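Local structure of geranyltranstransferase (Roseobacter denitrificans, 4LLS) at residues L99-L104 with A131-Q136; D103-D108 with W123-A128. The protein probably condenses isopentenyl diphosphate with allylic diphosphates to make farnesyl or geranylgeranyl diphosphate, using divalent metal ions. All coordinates share one frame; numbering follows the deposited sequence.

Contact 1 and contact 2 lie next to each other, their centres about 8 Å apart, on the same side of the chain's centre. They share Asp103 and Leu104, on the way from helix 81-102 to strand 112-113. Both then turn to helix 125-144: contact 2 meets its first turn, and contact 1 the next part, at 131-136. Along the chain the order is 99-104, 103-108, 123-128 and 131-136. A probable backbone bond from Asp108 N to Asp102 O joins them. Together they set the first aspartate-rich motif, whose Asp102 and Asp108 bind one calcium ion, beside a helix that also faces the second subunit.

Contact 1. Residues L99-L104 with A131-Q136; sequences LVHDDL and AGDALQ. With CA (calcium ion), chain F; GST (geranyl S-thiolodiphosphate), chain D.
His101 brings its imidazole up to the backbone of Gly132 and Asp133, and this is the tight part of the contact. Its NE2 lies 3.6 Å from Gly132 CA. At the ring edge, CE1 meets Asp133 OD1 at 3.3 Å, close to the ring plane. The carboxylate stands almost upright to the ring, with the planes 82° apart. The ring reaches the other helix because CG is anti to the carbonyl carbon (chi1 -71°). Gly132 has no side chain, so the ring comes up against its backbone. The stronger polar partners lie outside the pair. NE2 bonds to Val129 O, and ND1 bonds to Asp133 OD2 of the second subunit, so the ring is fixed from two sides. The matching bond joins Asp133 OD2 here to His101 ND1 of the second subunit. The same side chain also meets the prenyl tail, with His101 CB 3.9 Å from C9 of the geranyl thiolodiphosphate.

Val100 is looser, with CG1 4.2 Å from Gly132 N. The far side of the 99-104 segment faces the active site and its waters. There Asp102 OD2 binds the calcium ion of chain F at 2.3 Å, together with O3A and O3B of the diphosphate. Asp103 works in the second shell: its OD2 accepts a bond of 2.7 Å from water 1, a ligand of this calcium ion, and forms a salt bridge with Arg113.

The contact joins the C-terminal end of helix 81-102 to helix 125-144. Helix 50-59 packs alongside, with Ala58 on Val100 and Thr59 on Leu135.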
ATOM      1  N   LEU A  99       5.540  -8.869   4.828  1.00 11.15           N
ATOM      2  CA  LEU A  99       6.540  -9.961   4.930  1.00 12.91           C
ATOM      3  C   LEU A  99       7.409  -9.971   3.668  1.00 12.98           C
ATOM      4  O   LEU A  99       8.620 -10.236   3.753  1.00 14.87           O
ATOM      5  CB  LEU A  99       5.895 -11.317   5.129  1.00 13.74           C
ATOM      6  CG  LEU A  99       5.041 -11.490   6.396  1.00 15.27           C
ATOM      7  CD1 LEU A  99       4.480 -12.904   6.460  1.00 19.79           C
ATOM      8  CD2 LEU A  99       5.767 -11.094   7.661  1.00 19.80           C
ATOM      9  N   VAL A 100       6.842  -9.686   2.519  1.00 11.73           N
ATOM     10  CA  VAL A 100       7.618  -9.663   1.275  1.00 13.03           C
ATOM     11  C   VAL A 100       8.690  -8.599   1.421  1.00 14.20           C
ATOM     12  O   VAL A 100       9.869  -8.809   1.067  1.00 15.33           O
ATOM     13  CB  VAL A 100       6.749  -9.382   0.058  1.00 14.61           C
ATOM     14  CG1 VAL A 100       7.612  -9.189  -1.171  1.00 14.41           C
ATOM     15  CG2 VAL A 100       5.784 -10.519  -0.161  1.00 14.08           C
ATOM     16  N   HIS A 101       8.304  -7.423   1.870  1.00 13.40           N
ATOM     17  CA  HIS A 101       9.290  -6.354   2.078  1.00 13.60           C
ATOM     18  C   HIS A 101      10.260  -6.640   3.208  1.00 14.79           C
ATOM     19  O   HIS A 101      11.462  -6.407   3.033  1.00 16.00           O
ATOM     20  CB  HIS A 101       8.614  -4.981   2.206  1.00 14.49           C
ATOM     21  CG  HIS A 101       8.057  -4.486   0.911  1.00 13.89           C
ATOM     22  ND1 HIS A 101       7.564  -3.205   0.744  1.00 13.41           N
ATOM     23  CD2 HIS A 101       8.024  -5.054  -0.310  1.00 14.08           C
ATOM     24  CE1 HIS A 101       7.177  -3.045  -0.496  1.00 12.98           C
ATOM     25  NE2 HIS A 101       7.429  -4.159  -1.161  1.00 13.29           N
ATOM     26  N   ASP A 102       9.798  -7.162   4.339  1.00 16.37           N
ATOM     27  CA  ASP A 102      10.672  -7.493   5.460  1.00 15.45           C
ATOM     28  C   ASP A 102      11.755  -8.473   5.031  1.00 15.58           C
ATOM     29  O   ASP A 102      12.869  -8.416   5.569  1.00 16.66           O
ATOM     30  CB  ASP A 102       9.878  -8.078   6.632  1.00 17.30           C
ATOM     31  CG  ASP A 102      10.732  -8.261   7.914  1.00 18.77           C
ATOM     32  OD1 ASP A 102      11.231  -7.252   8.451  1.00 22.19           O
ATOM     33  OD2 ASP A 102      10.784  -9.412   8.393  1.00 21.61           O
ATOM     34  N   ASP A 103      11.412  -9.408   4.162  1.00 14.77           N
ATOM     35  CA  ASP A 103      12.345 -10.487   3.806  1.00 15.96           C
ATOM     36  C   ASP A 103      13.473  -9.960   2.912  1.00 16.70           C
ATOM     37  O   ASP A 103      14.439 -10.678   2.695  1.00 18.08           O
ATOM     38  CB  ASP A 103      11.620 -11.660   3.158  1.00 17.31           C
ATOM     39  CG  ASP A 103      10.775 -12.500   4.163  1.00 16.03           C
ATOM     40  OD1 ASP A 103       9.794 -13.152   3.726  1.00 17.37           O
ATOM     41  OD2 ASP A 103      11.081 -12.485   5.353  1.00 19.68           O
ATOM     42  N   LEU A 104      13.257  -8.829   2.251  1.00 15.71           N
ATOM     43  CA  LEU A 104      14.219  -8.266   1.274  1.00 16.03           C
ATOM     44  C   LEU A 104      15.644  -8.268   1.804  1.00 16.21           C
ATOM     45  O   LEU A 104      15.889  -7.965   2.979  1.00 17.64           O
ATOM     46  CB  LEU A 104      13.830  -6.830   0.859  1.00 17.81           C
ATOM     47  CG  LEU A 104      12.603  -6.691  -0.072  1.00 17.90           C
ATOM     48  CD1 LEU A 104      12.168  -5.234  -0.136  1.00 19.22           C
ATOM     49  CD2 LEU A 104      12.880  -7.226  -1.464  1.00 22.06           C
ATOM     50  N   ALA A 131       5.596  -6.651  -6.011  1.00 13.65           N
ATOM     51  CA  ALA A 131       4.543  -7.526  -5.538  1.00 11.89           C
ATOM     52  C   ALA A 131       4.082  -7.059  -4.159  1.00 11.61           C
ATOM     53  O   ALA A 131       2.870  -7.077  -3.911  1.00 12.48           O
ATOM     54  CB  ALA A 131       5.026  -8.983  -5.460  1.00 14.31           C
ATOM     55  N   GLY A 132       4.986  -6.682  -3.253  1.00 12.57           N
ATOM     56  CA  GLY A 132       4.582  -6.153  -1.970  1.00 11.18           C
ATOM     57  C   GLY A 132       3.771  -4.876  -2.145  1.00 12.08           C
ATOM     58  O   GLY A 132       2.747  -4.709  -1.503  1.00 11.96           O
ATOM     59  N   ASP A 133       4.170  -4.000  -3.072  1.00 11.43           N
ATOM     60  CA  ASP A 133       3.489  -2.739  -3.315  1.00 10.40           C
ATOM     61  C   ASP A 133       2.035  -3.048  -3.735  1.00  9.70           C
ATOM     62  O   ASP A 133       1.078  -2.444  -3.211  1.00 11.37           O
ATOM     63  CB  ASP A 133       4.215  -1.930  -4.392  1.00 11.74           C
ATOM     64  CG  ASP A 133       5.455  -1.254  -3.899  1.00 13.17           C
ATOM     65  OD1 ASP A 133       5.647  -1.169  -2.676  1.00 13.43           O
ATOM     66  OD2 ASP A 133       6.227  -0.786  -4.776  1.00 14.95           O
ATOM     67  N   ALA A 134       1.853  -3.986  -4.690  1.00 11.33           N
ATOM     68  CA  ALA A 134       0.550  -4.284  -5.243  1.00 10.79           C
ATOM     69  C   ALA A 134      -0.321  -4.985  -4.216  1.00 10.92           C
ATOM     70  O   ALA A 134      -1.547  -4.923  -4.316  1.00 10.52           O
ATOM     71  CB  ALA A 134       0.636  -5.109  -6.527  1.00 11.57           C
ATOM     72  N   LEU A 135       0.293  -5.728  -3.301  1.00 10.85           N
ATOM     73  CA  LEU A 135      -0.462  -6.399  -2.242  1.00  9.75           C
ATOM     74  C   LEU A 135      -0.996  -5.412  -1.222  1.00 10.77           C
ATOM     75  O   LEU A 135      -2.117  -5.580  -0.734  1.00 10.67           O
ATOM     76  CB  LEU A 135       0.371  -7.493  -1.572  1.00 10.54           C
ATOM     77  CG  LEU A 135       0.503  -8.801  -2.365  1.00 12.46           C
ATOM     78  CD1 LEU A 135       1.560  -9.671  -1.718  1.00 14.00           C
ATOM     79  CD2 LEU A 135      -0.825  -9.523  -2.477  1.00 13.68           C
ATOM     80  N   GLN A 136      -0.227  -4.386  -0.911  1.00  9.87           N
ATOM     81  CA  GLN A 136      -0.755  -3.319  -0.097  1.00 10.75           C
ATOM     82  C   GLN A 136      -1.982  -2.717  -0.794  1.00 10.39           C
ATOM     83  O   GLN A 136      -3.047  -2.493  -0.185  1.00  9.52           O
ATOM     84  CB  GLN A 136       0.272  -2.263   0.275  1.00 11.20           C
ATOM     85  CG  GLN A 136      -0.422  -1.132   1.074  1.00 10.43           C
ATOM     86  CD  GLN A 136       0.386   0.029   1.596  1.00 12.72           C
ATOM     87  OE1 GLN A 136      -0.193   0.922   2.202  1.00 14.47           O
ATOM     88  NE2 GLN A 136       1.670   0.052   1.373  1.00 12.84           N
TER
HETATM   89 CA    CA F 304      11.919 -10.874   9.710  0.90 18.05          CA
HETATM   90  PA  GST D 302       9.614 -13.101  11.126  1.00 17.82           P
HETATM   91  O1A GST D 302       8.420 -13.946  10.686  1.00 18.42           O
HETATM   92  O2A GST D 302      10.419 -13.691  12.276  1.00 21.18           O
HETATM   93  O3A GST D 302      10.483 -12.658   9.955  1.00 17.80           O
HETATM   94  O1B GST D 302       8.948 -11.765  11.678  1.00 18.15           O
HETATM   95  PB  GST D 302       9.755 -10.665  12.486  1.00 18.95           P
HETATM   96  O2B GST D 302      10.033 -11.037  13.875  1.00 17.75           O
HETATM   97  O3B GST D 302      11.022 -10.238  11.670  1.00 19.79           O
HETATM   98  S1  GST D 302       8.425  -9.190  12.548  1.00 22.91           S
HETATM   99  C1  GST D 302       8.220  -8.977  10.812  1.00 25.68           C
HETATM  100  C2  GST D 302       7.831  -7.566  10.439  1.00 31.48           C
HETATM  101  C3  GST D 302       6.551  -7.203  10.261  1.00 23.49           C
HETATM  102  C10 GST D 302       5.427  -8.145  10.526  1.00 28.68           C
HETATM  103  C4  GST D 302       6.197  -5.802   9.893  1.00 24.61           C
HETATM  104  C5  GST D 302       7.137  -5.346   8.769  1.00 28.82           C
HETATM  105  C6  GST D 302       6.825  -3.949   8.341  1.00 29.17           C
HETATM  106  C7  GST D 302       7.094  -3.466   7.108  1.00 27.93           C
HETATM  107  C9  GST D 302       7.753  -4.203   5.963  1.00 21.06           C
HETATM  108  C8  GST D 302       6.649  -2.053   6.900  1.00 35.73           C
HETATM  109  O   HOH W   1      12.564 -11.860   7.567  1.00 22.49           O
HETATM  110  O   HOH W   2      13.487 -12.226  10.875  1.00 30.91           O

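Contact 2. Residues D103-D108 with W123-A128; sequences DLPCMD and WDDATA. With CA (calcium ion), chain F; CA (calcium ion), chain G.
Leu104 and Pro105 rest on Asp125 and Ala128 from within the first aspartate-rich motif of the polyprenyl synthases. Here it reads DDLPCMD, from Asp102 to Asp108. The contact places the motif's loop against the first turn of helix 125-144. Leu104 brings CD2 to Ala128 CB at 3.7 Å, an apolar touch in the buried half. Pro105 belongs to the exposed half. Its ring atoms CG and CD sit against the Asp125 carboxylate, with CG 3.6 Å from OD1. The two side chains approach from opposite directions. Asp125 also touches Cys106 of the second subunit, and His120 of helix 119-122 packs on both Pro105 and Asp125.

A type I beta turn runs from Leu104 to Met107, closed by Met107 N to Leu104 O at 2.8 Å. Past the turn, the carboxylate of Asp108 holds two calcium ions. Its OD2 bridges them, 2.3 Å from the ion of chain F and 2.7 Å from that of chain G. OD1 adds a second bond to the latter, at 2.6 Å. Asp102 shares the first ion and Glu182 the second, and waters 3, 4 and 5 also bind the second.

Helix 125-144 starts with Asp124 as its N-cap. Asp124 OD2 takes two bonds from Thr127: N at 2.9 Å, nearly along the C-O axis, and OG1 at 2.7 Å, which comes from above the carboxylate plane, 36° out of it.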
ATOM      1  N   ASP A 103      11.412  -9.408   4.162  1.00 14.77           N
ATOM      2  CA  ASP A 103      12.345 -10.487   3.806  1.00 15.96           C
ATOM      3  C   ASP A 103      13.473  -9.960   2.912  1.00 16.70           C
ATOM      4  O   ASP A 103      14.439 -10.678   2.695  1.00 18.08           O
ATOM      5  CB  ASP A 103      11.620 -11.660   3.158  1.00 17.31           C
ATOM      6  CG  ASP A 103      10.775 -12.500   4.163  1.00 16.03           C
ATOM      7  OD1 ASP A 103       9.794 -13.152   3.726  1.00 17.37           O
ATOM      8  OD2 ASP A 103      11.081 -12.485   5.353  1.00 19.68           O
ATOM      9  N   LEU A 104      13.257  -8.829   2.251  1.00 15.71           N
ATOM     10  CA  LEU A 104      14.219  -8.266   1.274  1.00 16.03           C
ATOM     11  C   LEU A 104      15.644  -8.268   1.804  1.00 16.21           C
ATOM     12  O   LEU A 104      15.889  -7.965   2.979  1.00 17.64           O
ATOM     13  CB  LEU A 104      13.830  -6.830   0.859  1.00 17.81           C
ATOM     14  CG  LEU A 104      12.603  -6.691  -0.072  1.00 17.90           C
ATOM     15  CD1 LEU A 104      12.168  -5.234  -0.136  1.00 19.22           C
ATOM     16  CD2 LEU A 104      12.880  -7.226  -1.464  1.00 22.06           C
ATOM     17  N   PRO A 105      16.602  -8.327   0.852  1.00 19.21           N
ATOM     18  CA  PRO A 105      18.006  -8.204   1.268  1.00 19.02           C
ATOM     19  C   PRO A 105      18.368  -6.951   2.077  1.00 19.92           C
ATOM     20  O   PRO A 105      19.224  -7.003   2.950  1.00 22.73           O
ATOM     21  CB  PRO A 105      18.754  -8.245  -0.075  1.00 22.81           C
ATOM     22  CG  PRO A 105      17.900  -9.068  -0.956  1.00 23.51           C
ATOM     23  CD  PRO A 105      16.478  -8.668  -0.578  1.00 19.70           C
ATOM     24  N   CYS A 106      17.767  -5.813   1.746  1.00 18.53           N
ATOM     25  CA  CYS A 106      18.062  -4.575   2.427  1.00 20.70           C
ATOM     26  C   CYS A 106      17.419  -4.491   3.810  1.00 18.61           C
ATOM     27  O   CYS A 106      17.616  -3.530   4.545  1.00 20.58           O
ATOM     28  CB  CYS A 106      17.645  -3.387   1.552  1.00 23.04           C
ATOM     29  SG  CYS A 106      15.865  -3.150   1.331  1.00 25.91           S
ATOM     30  N   MET A 107      16.523  -5.447   4.109  1.00 19.28           N
ATOM     31  CA  MET A 107      15.895  -5.517   5.409  1.00 20.54           C
ATOM     32  C   MET A 107      16.387  -6.757   6.150  1.00 22.03           C
ATOM     33  O   MET A 107      17.567  -6.823   6.533  1.00 23.59           O
ATOM     34  CB  MET A 107      14.358  -5.511   5.236  1.00 23.61           C
ATOM     35  CG  MET A 107      13.875  -4.311   4.438  1.00 33.00           C
ATOM     36  SD  MET A 107      12.757  -3.239   5.359  1.00 30.89           S
ATOM     37  CE  MET A 107      12.490  -1.955   4.136  1.00 42.27           C
ATOM     38  N   ASP A 108      15.554  -7.779   6.322  1.00 20.44           N
ATOM     39  CA  ASP A 108      16.008  -8.937   7.107  1.00 19.81           C
ATOM     40  C   ASP A 108      16.757  -9.969   6.270  1.00 21.86           C
ATOM     41  O   ASP A 108      17.428 -10.868   6.827  1.00 22.13           O
ATOM     42  CB  ASP A 108      14.839  -9.578   7.870  1.00 19.13           C
ATOM     43  CG  ASP A 108      14.499  -8.845   9.150  1.00 19.71           C
ATOM     44  OD1 ASP A 108      14.982  -7.710   9.393  1.00 23.52           O
ATOM     45  OD2 ASP A 108      13.603  -9.342   9.905  1.00 20.22           O
ATOM     46  N   TRP A 123      12.132 -14.998  -7.670  1.00 22.05           N
ATOM     47  CA  TRP A 123      12.169 -14.082  -8.779  1.00 22.37           C
ATOM     48  C   TRP A 123      13.408 -13.183  -8.634  1.00 23.06           C
ATOM     49  O   TRP A 123      14.525 -13.637  -8.890  1.00 25.63           O
ATOM     50  CB  TRP A 123      10.828 -13.308  -8.833  1.00 19.60           C
ATOM     51  CG  TRP A 123       9.685 -14.126  -9.357  1.00 20.88           C
ATOM     52  CD1 TRP A 123       9.351 -14.312 -10.646  1.00 22.29           C
ATOM     53  CD2 TRP A 123       8.742 -14.893  -8.586  1.00 19.45           C
ATOM     54  NE1 TRP A 123       8.244 -15.113 -10.748  1.00 24.54           N
ATOM     55  CE2 TRP A 123       7.854 -15.494  -9.490  1.00 22.22           C
ATOM     56  CE3 TRP A 123       8.495 -15.037  -7.219  1.00 18.66           C
ATOM     57  CZ2 TRP A 123       6.807 -16.332  -9.081  1.00 23.16           C
ATOM     58  CZ3 TRP A 123       7.460 -15.877  -6.814  1.00 20.13           C
ATOM     59  CH2 TRP A 123       6.625 -16.508  -7.745  1.00 21.74           C
ATOM     60  N   ASP A 124      13.244 -11.944  -8.167  1.00 18.61           N
ATOM     61  CA  ASP A 124      14.326 -10.996  -7.960  1.00 19.33           C
ATOM     62  C   ASP A 124      13.805  -9.842  -7.090  1.00 20.34           C
ATOM     63  O   ASP A 124      12.616  -9.847  -6.709  1.00 19.64           O
ATOM     64  CB  ASP A 124      14.888 -10.479  -9.307  1.00 22.43           C
ATOM     65  CG  ASP A 124      13.829  -9.858 -10.203  1.00 26.32           C
ATOM     66  OD1 ASP A 124      14.012  -9.888 -11.438  1.00 32.90           O
ATOM     67  OD2 ASP A 124      12.813  -9.303  -9.720  1.00 22.58           O
ATOM     68  N   ASP A 125      14.698  -8.937  -6.694  1.00 21.04           N
ATOM     69  CA  ASP A 125      14.354  -7.919  -5.719  1.00 20.17           C
ATOM     70  C   ASP A 125      13.242  -7.034  -6.301  1.00 19.00           C
ATOM     71  O   ASP A 125      12.342  -6.637  -5.565  1.00 17.53           O
ATOM     72  CB  ASP A 125      15.553  -7.049  -5.327  1.00 20.81           C
ATOM     73  CG  ASP A 125      16.586  -7.797  -4.522  1.00 25.41           C
ATOM     74  OD1 ASP A 125      16.386  -8.989  -4.225  1.00 24.54           O
ATOM     75  OD2 ASP A 125      17.669  -7.203  -4.243  1.00 35.48           O
ATOM     76  N   ALA A 126      13.336  -6.630  -7.558  1.00 17.05           N
ATOM     77  CA  ALA A 126      12.346  -5.683  -8.133  1.00 15.58           C
ATOM     78  C   ALA A 126      10.955  -6.306  -8.082  1.00 17.27           C
ATOM     79  O   ALA A 126       9.958  -5.638  -7.753  1.00 16.78           O
ATOM     80  CB  ALA A 126      12.683  -5.353  -9.577  1.00 20.34           C
ATOM     81  N   THR A 127      10.876  -7.571  -8.441  1.00 15.93           N
ATOM     82  CA  THR A 127       9.600  -8.267  -8.422  1.00 15.34           C
ATOM     83  C   THR A 127       9.046  -8.300  -6.986  1.00 16.55           C
ATOM     84  O   THR A 127       7.826  -8.111  -6.794  1.00 15.17           O
ATOM     85  CB  THR A 127       9.760  -9.691  -8.995  1.00 18.94           C
ATOM     86  OG1 THR A 127      10.248  -9.592 -10.334  1.00 19.52           O
ATOM     87  CG2 THR A 127       8.465 -10.422  -9.009  1.00 18.06           C
ATOM     88  N   ALA A 128       9.913  -8.474  -5.990  1.00 14.52           N
ATOM     89  CA  ALA A 128       9.492  -8.510  -4.602  1.00 14.67           C
ATOM     90  C   ALA A 128       8.994  -7.143  -4.171  1.00 14.66           C
ATOM     91  O   ALA A 128       7.935  -7.030  -3.511  1.00 14.90           O
ATOM     92  CB  ALA A 128      10.598  -9.018  -3.704  1.00 16.34           C
TER
HETATM   93 CA    CA F 304      11.919 -10.874   9.710  0.90 18.05          CA
HETATM   94 CA    CA G 305      13.919  -7.389  11.710  1.00 26.27          CA
HETATM   95  O   HOH W   1      12.564 -11.860   7.567  1.00 22.49           O
HETATM   96  O   HOH W   2      13.487 -12.226  10.875  1.00 30.91           O
HETATM   97  O   HOH W   3      12.839  -8.762  13.080  1.00 31.50           O
HETATM   98  O   HOH W   4      13.395  -5.227  10.404  1.00 46.90           O
HETATM   99  O   HOH W   5      11.653  -7.239  11.102  1.00 24.41           O